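Local coordinates for putative enoyl-CoA hydratase/isomerase (Acinetobacter baumannii, PDB 3FDU), which probably hydrates or isomerises the double bond of enoyl-CoA thioesters, as many enoyl-CoA hydratases and isomerases of the crotonase superfamily do, at residues Leu7-Glu12 with Leu16-Asn21; Gly73-Pro78 with Glu243-Phe248; Lys93-Leu98 with Val115-Gln120; Ala121-Ala126 with Gln193-His198; Phe136-Leu141 with Phe165-Phe170. The protein carries 4 engineered substitutions. All blocks are in the same frame, centred on the assembly; numbering follows the deposited sequence.

Contact 1: Leu7-Glu12 with Leu16-Asn21. Engineered in segment 7-12: Asn8 (natural residue Gln).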
# COMPACT_ATOMS: atom_id res chain seq x y z
N LEU A 7 27.62 -0.24 20.81
CA LEU A 7 26.76 0.85 20.35
C LEU A 7 27.48 2.18 20.54
O LEU A 7 27.74 2.61 21.68
CB LEU A 7 25.43 0.84 21.14
CG LEU A 7 24.44 1.97 20.78
CD1 LEU A 7 24.08 1.98 19.29
CD2 LEU A 7 23.17 1.96 21.65
N ASN A 8 27.85 2.82 19.43
CA ASN A 8 28.58 4.06 19.49
C ASN A 8 27.60 5.22 19.27
O ASN A 8 26.76 5.12 18.39
CB ASN A 8 29.61 4.12 18.35
CG ASN A 8 30.56 2.93 18.34
OD1 ASN A 8 31.09 2.51 19.40
ND2 ASN A 8 30.82 2.40 17.12
N ALA A 9 27.73 6.31 20.01
CA ALA A 9 26.82 7.43 19.83
C ALA A 9 27.64 8.66 19.58
O ALA A 9 28.69 8.85 20.22
CB ALA A 9 25.94 7.61 21.06
N ASN A 10 27.22 9.45 18.60
CA ASN A 10 27.90 10.70 18.26
C ASN A 10 26.81 11.73 18.02
O ASN A 10 25.82 11.44 17.33
CB ASN A 10 28.73 10.55 16.96
CG ASN A 10 29.36 11.89 16.50
OD1 ASN A 10 30.37 12.34 17.06
ND2 ASN A 10 28.77 12.53 15.47
N LEU A 11 26.98 12.90 18.61
CA LEU A 11 26.06 13.98 18.41
C LEU A 11 26.83 15.17 17.86
O LEU A 11 27.77 15.68 18.50
CB LEU A 11 25.36 14.32 19.72
CG LEU A 11 24.50 15.59 19.73
CD1 LEU A 11 23.43 15.59 18.62
CD2 LEU A 11 23.87 15.72 21.10
N GLU A 12 26.45 15.60 16.68
CA GLU A 12 27.07 16.78 16.09
C GLU A 12 26.07 17.54 15.24
O GLU A 12 25.34 16.95 14.43
CB GLU A 12 28.31 16.38 15.27
CG GLU A 12 28.61 17.31 14.10
CD GLU A 12 30.04 17.19 13.61
OE1 GLU A 12 30.74 16.23 14.03
OE2 GLU A 12 30.49 18.04 12.80
N LEU A 16 22.12 12.99 15.78
CA LEU A 16 22.58 11.91 16.65
C LEU A 16 22.77 10.65 15.80
O LEU A 16 21.81 10.18 15.17
CB LEU A 16 21.57 11.64 17.76
CG LEU A 16 21.83 10.30 18.47
CD1 LEU A 16 23.22 10.21 19.12
CD2 LEU A 16 20.74 10.01 19.57
N THR A 17 24.00 10.14 15.71
CA THR A 17 24.24 8.93 14.91
C THR A 17 24.44 7.80 15.88
O THR A 17 25.32 7.87 16.76
CB THR A 17 25.48 9.05 13.93
OG1 THR A 17 25.31 10.16 13.05
CG2 THR A 17 25.66 7.76 13.06
N LEU A 18 23.58 6.79 15.78
CA LEU A 18 23.70 5.59 16.62
C LEU A 18 24.22 4.46 15.75
O LEU A 18 23.59 4.06 14.77
CB LEU A 18 22.35 5.20 17.25
CG LEU A 18 21.82 6.20 18.31
CD1 LEU A 18 20.44 5.85 18.79
CD2 LEU A 18 22.80 6.21 19.48
N ALA A 19 25.38 3.93 16.09
CA ALA A 19 25.94 2.92 15.22
C ALA A 19 26.19 1.62 15.96
O ALA A 19 26.96 1.58 16.94
CB ALA A 19 27.24 3.45 14.54
N ILE A 20 25.54 0.56 15.48
CA ILE A 20 25.71 -0.78 16.03
C ILE A 20 27.10 -1.28 15.65
O ILE A 20 27.51 -1.26 14.47
CB ILE A 20 24.58 -1.74 15.55
CG1 ILE A 20 23.18 -1.10 15.89
CG2 ILE A 20 24.67 -3.05 16.23
CD1 ILE A 20 21.96 -1.87 15.30
N ASN A 21 27.82 -1.76 16.66
CA ASN A 21 29.22 -2.11 16.46
C ASN A 21 29.54 -3.44 17.15
O ASN A 21 30.16 -3.47 18.24
CB ASN A 21 30.08 -0.98 17.07
CG ASN A 21 31.53 -1.07 16.67
OD1 ASN A 21 31.93 -1.85 15.80
ND2 ASN A 21 32.35 -0.28 17.34
O HOH W 1 26.16 12.45 14.23

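Contact 2: Gly73-Pro78 with Glu243-Phe248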
# COMPACT_ATOMS: atom_id res chain seq x y z
N GLY A 73 19.27 -19.91 24.68
CA GLY A 73 19.19 -19.82 26.13
C GLY A 73 17.79 -19.35 26.51
O GLY A 73 17.21 -19.81 27.49
N PHE A 74 17.26 -18.41 25.73
CA PHE A 74 15.93 -17.86 25.98
C PHE A 74 14.81 -18.89 25.86
O PHE A 74 13.89 -18.95 26.72
CB PHE A 74 15.68 -16.64 25.07
CG PHE A 74 14.46 -15.84 25.43
CD1 PHE A 74 14.55 -14.75 26.31
CD2 PHE A 74 13.23 -16.11 24.85
CE1 PHE A 74 13.42 -13.96 26.62
CE2 PHE A 74 12.09 -15.35 25.15
CZ PHE A 74 12.19 -14.26 26.03
N VAL A 75 14.85 -19.71 24.80
CA VAL A 75 13.81 -20.70 24.57
C VAL A 75 13.75 -21.68 25.79
O VAL A 75 12.66 -22.13 26.20
CB VAL A 75 14.06 -21.50 23.28
CG1 VAL A 75 13.26 -22.86 23.31
CG2 VAL A 75 13.71 -20.67 22.02
N GLN A 76 14.91 -21.99 26.37
CA GLN A 76 14.98 -22.86 27.53
C GLN A 76 14.65 -22.19 28.88
O GLN A 76 14.46 -22.89 29.87
CB GLN A 76 16.35 -23.53 27.59
CG GLN A 76 16.63 -24.37 26.35
CD GLN A 76 18.04 -24.92 26.34
OE1 GLN A 76 18.30 -25.98 26.88
NE2 GLN A 76 18.96 -24.19 25.72
N ASN A 77 14.59 -20.87 28.93
CA ASN A 77 14.31 -20.13 30.15
C ASN A 77 13.53 -18.88 29.79
O ASN A 77 14.05 -17.80 29.96
CB ASN A 77 15.62 -19.72 30.86
CG ASN A 77 15.38 -19.25 32.31
OD1 ASN A 77 14.30 -19.46 32.87
ND2 ASN A 77 16.41 -18.64 32.92
N PRO A 78 12.34 -19.03 29.21
CA PRO A 78 11.67 -17.85 28.64
C PRO A 78 11.22 -16.78 29.66
O PRO A 78 10.82 -17.14 30.77
CB PRO A 78 10.42 -18.43 27.93
CG PRO A 78 10.25 -19.85 28.55
CD PRO A 78 11.67 -20.30 28.86
N GLU A 243 12.19 -28.83 21.82
CA GLU A 243 12.81 -30.11 21.37
C GLU A 243 13.90 -29.81 20.37
O GLU A 243 15.02 -30.33 20.46
CB GLU A 243 11.80 -31.00 20.65
CG GLU A 243 10.61 -31.43 21.48
CD GLU A 243 10.69 -32.88 21.97
OE1 GLU A 243 11.55 -33.19 22.84
OE2 GLU A 243 9.87 -33.71 21.50
N ALA A 244 13.58 -28.94 19.41
CA ALA A 244 14.57 -28.58 18.40
C ALA A 244 15.78 -27.86 18.99
O ALA A 244 16.92 -28.16 18.63
CB ALA A 244 13.92 -27.79 17.31
N VAL A 245 15.58 -26.98 19.97
CA VAL A 245 16.73 -26.33 20.56
C VAL A 245 17.55 -27.33 21.39
O VAL A 245 18.80 -27.36 21.35
CB VAL A 245 16.34 -25.07 21.43
CG1 VAL A 245 17.54 -24.59 22.19
CG2 VAL A 245 15.76 -23.92 20.53
N GLN A 246 16.84 -28.18 22.12
CA GLN A 246 17.51 -29.16 22.96
C GLN A 246 18.44 -30.05 22.09
O GLN A 246 19.64 -30.25 22.41
CB GLN A 246 16.47 -29.96 23.71
CG GLN A 246 15.92 -29.22 24.93
CD GLN A 246 14.80 -29.98 25.58
OE1 GLN A 246 14.05 -30.69 24.91
NE2 GLN A 246 14.69 -29.84 26.89
N ALA A 247 17.91 -30.55 20.99
CA ALA A 247 18.69 -31.32 20.02
C ALA A 247 19.90 -30.54 19.54
O ALA A 247 21.05 -31.01 19.63
CB ALA A 247 17.81 -31.72 18.82
N PHE A 248 19.65 -29.36 19.00
CA PHE A 248 20.70 -28.53 18.50
C PHE A 248 21.79 -28.33 19.54
O PHE A 248 22.96 -28.43 19.22
CB PHE A 248 20.15 -27.19 18.00
CG PHE A 248 21.15 -26.33 17.29
CD1 PHE A 248 21.15 -26.24 15.90
CD2 PHE A 248 22.10 -25.60 18.00
CE1 PHE A 248 22.07 -25.43 15.23
CE2 PHE A 248 23.03 -24.80 17.33
CZ PHE A 248 23.01 -24.72 15.95

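Contact 3: Lys93-Leu98 with Val115-Gln120. With SO4 (sulfate ion), chain G.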
# COMPACT_ATOMS: atom_id res chain seq x y z
N LYS A 93 8.88 -0.60 19.83
CA LYS A 93 8.02 0.49 20.31
C LYS A 93 8.75 1.82 20.56
O LYS A 93 8.19 2.90 20.29
CB LYS A 93 7.20 0.07 21.57
CG LYS A 93 6.20 -1.07 21.26
CD LYS A 93 5.40 -1.55 22.52
CE LYS A 93 6.32 -2.30 23.48
NZ LYS A 93 5.52 -2.84 24.65
N SER A 94 9.95 1.77 21.14
CA SER A 94 10.72 2.99 21.29
C SER A 94 10.95 3.70 19.94
O SER A 94 10.93 4.91 19.86
CB SER A 94 12.10 2.73 21.88
OG SER A 94 11.96 2.45 23.28
N ALA A 95 11.27 2.93 18.94
CA ALA A 95 11.46 3.45 17.62
C ALA A 95 10.14 4.01 17.07
O ALA A 95 10.12 5.14 16.60
CB ALA A 95 12.06 2.36 16.69
N ALA A 96 9.04 3.25 17.18
CA ALA A 96 7.75 3.73 16.70
C ALA A 96 7.35 5.07 17.34
O ALA A 96 6.76 5.92 16.65
CB ALA A 96 6.63 2.68 16.92
N ARG A 97 7.67 5.26 18.62
CA ARG A 97 7.24 6.48 19.35
C ARG A 97 8.20 7.69 19.22
O ARG A 97 7.82 8.79 19.60
CB ARG A 97 7.05 6.18 20.85
CG ARG A 97 5.84 5.34 21.19
CD ARG A 97 5.93 4.82 22.62
NE ARG A 97 4.61 4.39 23.09
CZ ARG A 97 4.38 3.33 23.86
NH1 ARG A 97 3.13 3.05 24.23
NH2 ARG A 97 5.38 2.55 24.25
N LEU A 98 9.43 7.50 18.74
CA LEU A 98 10.35 8.64 18.52
C LEU A 98 9.64 9.78 17.76
O LEU A 98 9.09 9.59 16.68
CB LEU A 98 11.61 8.18 17.79
CG LEU A 98 12.69 9.23 17.55
CD1 LEU A 98 13.27 9.73 18.86
CD2 LEU A 98 13.79 8.66 16.66
N VAL A 115 14.88 -5.99 9.22
CA VAL A 115 13.81 -5.54 8.33
C VAL A 115 12.64 -4.87 9.11
O VAL A 115 12.12 -3.85 8.66
CB VAL A 115 13.18 -6.71 7.51
CG1 VAL A 115 11.94 -6.23 6.69
CG2 VAL A 115 14.16 -7.26 6.48
N THR A 116 12.18 -5.47 10.22
CA THR A 116 10.96 -4.89 10.87
C THR A 116 11.19 -3.50 11.50
O THR A 116 10.26 -2.71 11.58
CB THR A 116 10.36 -5.83 11.89
OG1 THR A 116 11.32 -6.05 12.93
CG2 THR A 116 9.95 -7.17 11.24
N ILE A 117 12.42 -3.20 11.93
CA ILE A 117 12.73 -1.87 12.42
C ILE A 117 12.64 -0.80 11.30
O ILE A 117 12.34 0.37 11.58
CB ILE A 117 14.12 -1.79 13.15
CG1 ILE A 117 14.16 -0.50 13.99
CG2 ILE A 117 15.27 -1.78 12.12
CD1 ILE A 117 14.70 -0.60 15.33
N LEU A 118 12.83 -1.20 10.04
CA LEU A 118 12.70 -0.28 8.89
C LEU A 118 11.28 0.26 8.81
O LEU A 118 11.05 1.39 8.33
CB LEU A 118 13.03 -1.00 7.57
CG LEU A 118 14.41 -1.64 7.54
CD1 LEU A 118 14.61 -2.24 6.17
CD2 LEU A 118 15.48 -0.57 7.91
N LEU A 119 10.33 -0.54 9.25
CA LEU A 119 8.92 -0.13 9.25
C LEU A 119 8.60 0.88 10.35
O LEU A 119 7.50 1.46 10.36
CB LEU A 119 8.00 -1.32 9.42
CG LEU A 119 8.08 -2.34 8.27
CD1 LEU A 119 7.44 -3.67 8.77
CD2 LEU A 119 7.44 -1.84 6.96
N GLN A 120 9.53 1.07 11.29
CA GLN A 120 9.42 2.20 12.21
C GLN A 120 10.19 3.46 11.78
O GLN A 120 10.05 4.51 12.41
CB GLN A 120 9.87 1.81 13.64
CG GLN A 120 9.58 0.37 14.09
CD GLN A 120 8.17 -0.07 13.87
OE1 GLN A 120 7.21 0.69 14.06
NE2 GLN A 120 8.02 -1.31 13.44
S SO4 G . 4.67 0.32 26.58
O1 SO4 G . 3.41 0.61 25.88
O2 SO4 G . 4.40 -0.15 27.93
O3 SO4 G . 5.48 -0.65 25.84
O4 SO4 G . 5.48 1.54 26.59
O HOH W 2 9.45 6.61 14.22

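Contact 4: Ala121-Ala126 with Gln193-His198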
# COMPACT_ATOMS: atom_id res chain seq x y z
N ALA A 121 11.06 3.38 10.78
CA ALA A 121 11.85 4.54 10.38
C ALA A 121 11.04 5.39 9.39
O ALA A 121 10.23 4.85 8.66
CB ALA A 121 13.20 4.11 9.72
N ASP A 122 11.33 6.70 9.33
CA ASP A 122 10.73 7.56 8.31
C ASP A 122 11.34 7.43 6.92
O ASP A 122 10.63 7.52 5.92
CB ASP A 122 10.82 8.99 8.81
CG ASP A 122 10.20 9.15 10.18
OD1 ASP A 122 9.02 8.77 10.31
OD2 ASP A 122 10.90 9.57 11.13
N LEU A 123 12.67 7.28 6.87
CA LEU A 123 13.44 7.20 5.61
C LEU A 123 14.52 6.12 5.79
O LEU A 123 15.08 5.96 6.87
CB LEU A 123 14.16 8.51 5.32
CG LEU A 123 13.25 9.74 5.46
CD1 LEU A 123 14.11 10.97 5.44
CD2 LEU A 123 12.29 9.68 4.34
N VAL A 124 14.73 5.37 4.72
CA VAL A 124 15.69 4.31 4.71
C VAL A 124 16.53 4.36 3.45
O VAL A 124 15.97 4.43 2.33
CB VAL A 124 15.00 2.94 4.75
CG1 VAL A 124 16.05 1.84 4.74
CG2 VAL A 124 14.13 2.80 6.02
N PHE A 125 17.86 4.37 3.62
CA PHE A 125 18.76 4.32 2.48
C PHE A 125 19.57 3.02 2.53
O PHE A 125 19.96 2.56 3.60
CB PHE A 125 19.70 5.55 2.44
CG PHE A 125 18.95 6.86 2.46
CD1 PHE A 125 18.24 7.29 1.31
CD2 PHE A 125 18.90 7.64 3.62
CE1 PHE A 125 17.52 8.53 1.33
CE2 PHE A 125 18.22 8.86 3.61
CZ PHE A 125 17.52 9.28 2.46
N ALA A 126 19.79 2.41 1.38
CA ALA A 126 20.61 1.19 1.34
C ALA A 126 21.57 1.28 0.17
O ALA A 126 21.34 2.05 -0.78
CB ALA A 126 19.71 -0.03 1.17
N GLN A 193 23.57 10.94 6.34
CA GLN A 193 24.08 12.10 7.06
C GLN A 193 23.68 13.40 6.35
O GLN A 193 23.27 14.32 7.03
CB GLN A 193 25.63 11.99 7.23
CG GLN A 193 26.30 13.31 7.65
CD GLN A 193 25.92 13.76 9.08
OE1 GLN A 193 25.54 12.96 9.94
NE2 GLN A 193 26.06 15.06 9.33
N ALA A 194 23.75 13.47 5.01
CA ALA A 194 23.34 14.72 4.30
C ALA A 194 21.85 15.00 4.43
O ALA A 194 21.41 16.17 4.51
CB ALA A 194 23.73 14.68 2.80
N THR A 195 21.06 13.93 4.40
CA THR A 195 19.64 14.05 4.62
C THR A 195 19.36 14.52 6.05
O THR A 195 18.52 15.39 6.24
CB THR A 195 18.92 12.71 4.27
OG1 THR A 195 19.27 12.36 2.94
CG2 THR A 195 17.41 12.83 4.25
N ALA A 196 20.01 13.92 7.04
CA ALA A 196 19.82 14.35 8.43
C ALA A 196 20.17 15.88 8.61
O ALA A 196 19.47 16.57 9.33
CB ALA A 196 20.67 13.54 9.37
N GLN A 197 21.24 16.34 7.96
CA GLN A 197 21.64 17.75 8.06
C GLN A 197 20.59 18.63 7.39
O GLN A 197 20.26 19.71 7.91
CB GLN A 197 22.98 17.97 7.35
CG GLN A 197 24.22 17.64 8.18
CD GLN A 197 25.50 17.50 7.32
OE1 GLN A 197 26.54 17.03 7.80
NE2 GLN A 197 25.43 17.90 6.05
N HIS A 198 20.09 18.21 6.23
CA HIS A 198 19.00 18.96 5.59
C HIS A 198 17.80 19.07 6.52
O HIS A 198 17.23 20.15 6.68
CB HIS A 198 18.61 18.32 4.24
CG HIS A 198 17.39 18.94 3.60
ND1 HIS A 198 17.30 20.29 3.31
CD2 HIS A 198 16.26 18.38 3.11
CE1 HIS A 198 16.14 20.54 2.72
NE2 HIS A 198 15.50 19.39 2.58

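Contact 5: Phe136-Leu141 with Phe165-Phe170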
# COMPACT_ATOMS: atom_id res chain seq x y z
N PHE A 136 11.24 -15.31 10.23
CA PHE A 136 10.38 -15.79 11.34
C PHE A 136 9.64 -17.08 11.01
O PHE A 136 9.62 -18.02 11.81
CB PHE A 136 9.36 -14.69 11.82
CG PHE A 136 10.01 -13.33 12.12
CD1 PHE A 136 11.15 -13.23 12.91
CD2 PHE A 136 9.46 -12.15 11.62
CE1 PHE A 136 11.76 -11.97 13.17
CE2 PHE A 136 10.04 -10.92 11.88
CZ PHE A 136 11.18 -10.84 12.64
N VAL A 137 8.99 -17.17 9.86
CA VAL A 137 8.28 -18.43 9.56
C VAL A 137 9.18 -19.68 9.56
O VAL A 137 8.80 -20.75 10.09
CB VAL A 137 7.42 -18.33 8.27
CG1 VAL A 137 6.93 -19.75 7.84
CG2 VAL A 137 6.19 -17.40 8.55
N SER A 138 10.37 -19.57 8.96
CA SER A 138 11.22 -20.76 8.85
C SER A 138 11.89 -21.07 10.17
O SER A 138 12.32 -22.21 10.40
CB SER A 138 12.25 -20.62 7.71
OG SER A 138 13.00 -19.44 7.93
N LEU A 139 11.94 -20.10 11.09
CA LEU A 139 12.42 -20.40 12.45
C LEU A 139 11.31 -21.03 13.32
O LEU A 139 11.58 -21.40 14.43
CB LEU A 139 12.94 -19.13 13.15
CG LEU A 139 14.23 -18.53 12.56
CD1 LEU A 139 14.48 -17.11 13.09
CD2 LEU A 139 15.42 -19.47 12.91
N GLY A 140 10.07 -21.15 12.83
CA GLY A 140 8.95 -21.60 13.72
C GLY A 140 8.30 -20.50 14.58
O GLY A 140 7.55 -20.78 15.53
N LEU A 141 8.59 -19.25 14.24
CA LEU A 141 8.02 -18.10 14.90
C LEU A 141 6.90 -17.42 14.09
O LEU A 141 6.12 -18.09 13.38
CB LEU A 141 9.15 -17.13 15.26
CG LEU A 141 10.27 -17.77 16.12
CD1 LEU A 141 11.65 -17.05 16.15
CD2 LEU A 141 9.72 -17.92 17.58
N PHE A 165 5.62 -15.28 4.12
CA PHE A 165 5.34 -16.75 4.07
C PHE A 165 6.61 -17.52 3.65
O PHE A 165 6.89 -18.59 4.18
CB PHE A 165 4.27 -17.11 3.04
CG PHE A 165 2.82 -16.80 3.44
CD1 PHE A 165 2.50 -15.97 4.51
CD2 PHE A 165 1.79 -17.31 2.66
CE1 PHE A 165 1.16 -15.66 4.81
CE2 PHE A 165 0.46 -17.05 2.98
CZ PHE A 165 0.15 -16.21 4.05
N THR A 166 7.34 -17.03 2.64
CA THR A 166 8.44 -17.84 2.10
C THR A 166 9.67 -17.71 2.97
O THR A 166 10.56 -18.58 2.93
CB THR A 166 8.83 -17.46 0.66
OG1 THR A 166 9.37 -16.13 0.62
CG2 THR A 166 7.66 -17.60 -0.30
N ALA A 167 9.74 -16.62 3.74
CA ALA A 167 10.92 -16.32 4.55
C ALA A 167 12.20 -16.20 3.70
O ALA A 167 13.33 -16.36 4.19
CB ALA A 167 11.09 -17.38 5.67
N LYS A 168 12.06 -15.85 2.42
CA LYS A 168 13.26 -15.85 1.57
C LYS A 168 14.17 -14.61 1.75
O LYS A 168 13.72 -13.53 2.18
CB LYS A 168 12.85 -15.96 0.10
CG LYS A 168 12.03 -14.73 -0.41
CD LYS A 168 11.43 -15.13 -1.78
CE LYS A 168 11.05 -13.95 -2.61
NZ LYS A 168 10.37 -14.52 -3.81
N LYS A 169 15.44 -14.75 1.35
CA LYS A 169 16.32 -13.60 1.28
C LYS A 169 15.95 -12.80 0.03
O LYS A 169 15.34 -13.32 -0.95
CB LYS A 169 17.83 -14.03 1.30
CG LYS A 169 18.29 -14.57 2.65
CD LYS A 169 19.69 -15.13 2.64
CE LYS A 169 20.12 -15.59 4.06
NZ LYS A 169 20.01 -14.47 5.09
N PHE A 170 16.21 -11.51 0.08
CA PHE A 170 15.85 -10.61 -1.03
C PHE A 170 16.80 -9.42 -1.09
O PHE A 170 17.43 -9.06 -0.09
CB PHE A 170 14.35 -10.20 -1.01
CG PHE A 170 13.89 -9.40 0.26
CD1 PHE A 170 13.85 -7.98 0.26
CD2 PHE A 170 13.48 -10.09 1.42
CE1 PHE A 170 13.41 -7.25 1.41
CE2 PHE A 170 13.02 -9.37 2.57
CZ PHE A 170 13.03 -7.94 2.56
O HOH W 3 14.51 -19.38 5.47

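Contact 1: Leu7-Glu12 with Leu16-Asn21
Leu7-Glu12 and the strand that starts the segment Leu16-Asn21 form the two arms of an antiparallel beta hairpin, with strand directions 167° apart. Asn8 pairs with Ala19 and Asn10 with Thr17 as hydrogen-bonded pairs, while Leu7-Ile20, Ala9-Leu18 and Leu11-Leu16 are non-hydrogen-bonded. Asn8 N gives its proton to Ala19 O at 2.9 Å, and Asn8 O takes one from Ala19 N at the same 2.9 Å. The next rung is less even: Thr17 N reaches Asn10 O at 2.8 Å, whereas Asn10 N lies 3.1 Å from Thr17 O and bends to 153° at the hydrogen.

The side chains of Leu7, Ala9, Leu11, Leu16, Leu18 and Ile20 share one face, which turns to helix 31-46. Ala9 CB meets Leu18 CD2 at 3.8 Å. In Leu16, CG is anti to the backbone N (chi1 165°), beside the carbonyl carbon, and CD1 lies over the neighbouring strand, 3.4 Å from Asn10 O. On the other face sit Asn8, which is an engineered residue, Asn10, Thr17 and Ala19. Here a water joins the two strands: it donates to Asn10 O, accepts from Asn10 ND2 at 2.9 Å, and lies 2.7 Å from Thr17 OG1.

Leu16, Leu18 and Ile20 also bond through their backbones to strand 52-57, which places 15-20 between it and strand 7-12, the outermost within this chain. The chemistry is two-sided: a leucine-rich face held against the helix, and an amide and hydroxyl face with a water bridging Asn10 to Thr17.

Contact 2: Gly73-Pro78 with Glu243-Phe248
The flat amide of Gln76 comes up to Val245, with NE2 3.8 Å and CD 4.2 Å from Val245 CG1, the two side chains crossing at a slant. NE2 is tied back to its own helix by a hydrogen bond to Met72 O, one turn earlier, and this fixes NE2 beside the valine methyl. The second flat group belongs to the helix end itself: Pro78 CA sits over the centre of one face of the Phe74 ring, 4.3 Å above the plane, as the chain doubles back after Gln76. The Phe74 ring takes no part in the helix-helix contact and packs instead on Met233 and Val236 of helix 218-236.

The other half of the contact is purely aliphatic. Val75 and Val245 reach for each other tip to tip, Val75 CG1 lying 3.9 Å from Val245 CG2. That one methyl also touches Val75 CB at 4.0 Å and Val75 CG2 at 4.1 Å, so it rests against the whole isopropyl group. In Val245, CG1 is anti to the backbone N (chi1 170°), which sends its two methyls to different partners, CG2 to Val75 and CG1 to Gln76.

Met72 also touches Val245 and Phe248, and Met241 touches Val75, extending the apolar patch along both helices. Helix 68-76 therefore meets the C-terminal helix 239-248 through a small van der Waals contact, with buried valines on one side and, on the exposed side, a glutamine whose amide nitrogen is bonded within its own helix rather than across the interface.

Contact 3: Lys93-Leu98 with Val115-Gln120
Gln120 CB lies 3.8 Å from Ala95 CB and also close to Ala96 N, so the side chain starts out wedged against helix 87-97. CG stays beside Ala95, 4.1 Å from its CB. From there the chain bends (chi2 -50°), bringing OE1 3.5 Å from Ala96 CB. NE2 has its main partner in Gly145 O and also donates to Thr116 O in its own segment, a longer bond of 3.2 Å, bent to 142° at the hydrogen. Thr116 O takes this proton from one face of its carbonyl plane and that of Leu119 N from the other. The buried amide is thus pinned at its nitrogen. Ile117 CD1 completes the packing on Ala95.

On the far side of helix 87-97, a sulfate, probably from the crystallisation liquor, is gripped by Arg97, whose NH1 donates to sulfate O1 at 3.0 Å. Lys93, salt-bridged to Asp226, also reaches this anion.

The short helix 113-116 follows two beta strands, and its continuation packs on Ala95 and Ala96. This is typical of the crotonase fold, in which the N terminus of the equivalent helix points at the substrate thioester beside the oxyanion hole.

Contact 4: Ala121-Ala126 with Gln193-His198
Leu123 and Thr195 bring strand 123-126 and helix 188-200 together, their CA atoms 9.3 Å apart. This is helix-on-sheet packing in the crotonase fold: strand 123-126 belongs to the six-stranded sheet, and the helix packs on one of its faces. Thr195 is the residue of the helix segment that makes the contact, fitting between Leu123 and Phe125, which point to the same side of the strand. Its CG2 lies 4.0 Å from Leu123 CD1, the two side chains meeting at a slant, and is as close to Phe125 CZ.

Nearby, Ala196 extends the packing by resting on Val15 of strand 15-20 and on Val52 and Val54 of strand 52-57, further across the same sheet. Leu123 and Phe125 are themselves backed by Ile103 in strand 102-106. The subunit interface is close by: Asp122 OD1 bonds to Tyr157 OH of the second subunit, and His198 NE2 to Thr166 O of that same subunit.

The hydroxyl settles the rotation of Thr195. With OG1 beside the backbone N (chi1 -55°), it bonds to Thr191 O, one turn back in the helix, and in that position OG1 meets the far end of the phenylalanine ring obliquely, 3.6 Å from Phe125 CZ.

Contact 5: Phe136-Leu141 with Phe165-Phe170
Val137 and Phe165 make the tight, buried side of this contact: Val137 CG1 lies 3.8 Å from Phe165 O, with CB a little further off at 4.1 Å. CG1 is anti to the backbone N (chi1 169°), and this sets the methyl against the carbonyl of Phe165, near the end of helix 157-166. The Phe165 ring itself turns away, toward Asp122 of the third subunit, so the valine meets backbone and not ring.

At Ser138 and Ala167 the packing becomes looser and a water enters. Ser138 sets its OG 3.6 Å and its CB 4.0 Å from Ala167 CB, and also touches Leu202 of the third subunit. The water lies alongside, donating to Ser138 OG at 2.9 Å and, weakly, to Ala167 O at 3.5 Å. Ser138 OG is also bonded to Pro135 O, and Ala167 O accepts from Gln133 NE2, so each end has a partner just before Phe136, Gln133 at the end of strand 131-133 and Pro135 in the loop.

Both backbones turn sharply here. Val137 to Gly140 is a type I turn, closed by Gly140 N on Val137 O at 3.0 Å. Ala167 leaves the helix with positive phi (59°), and at the same place Thr166 OG1 accepts from Lys168 N at 3.2 Å in an ST turn.

The contact thus joins the loop after strand 131-133 to the end of helix 157-166, just before strand 169-170. Leu141, beyond the turn, packs on helix 218-236, Phe136 touches helix 113-116, and Thr210 of the third subunit covers Val137.

From the N terminus, contact 1 closes first, a short hairpin at the edge of the six-stranded sheet. Contact 2 then opens the longest loop, bringing helix 68-76 to the C-terminal helix 239-248, and contacts 3, 4 and 5 all fall within it. Contact 3 closes before contact 4 begins, and the two touch where Leu118 meets Val124. Contact 4 ties strand 123-126 to helix 188-200 and encloses contact 5, which joins a loop to the end of helix 157-166. Contact 3 also touches contact 5, Thr116 on Phe136, while Thr17 of contact 1 packs beside Gln193 of contact 4. No two of the loops cross.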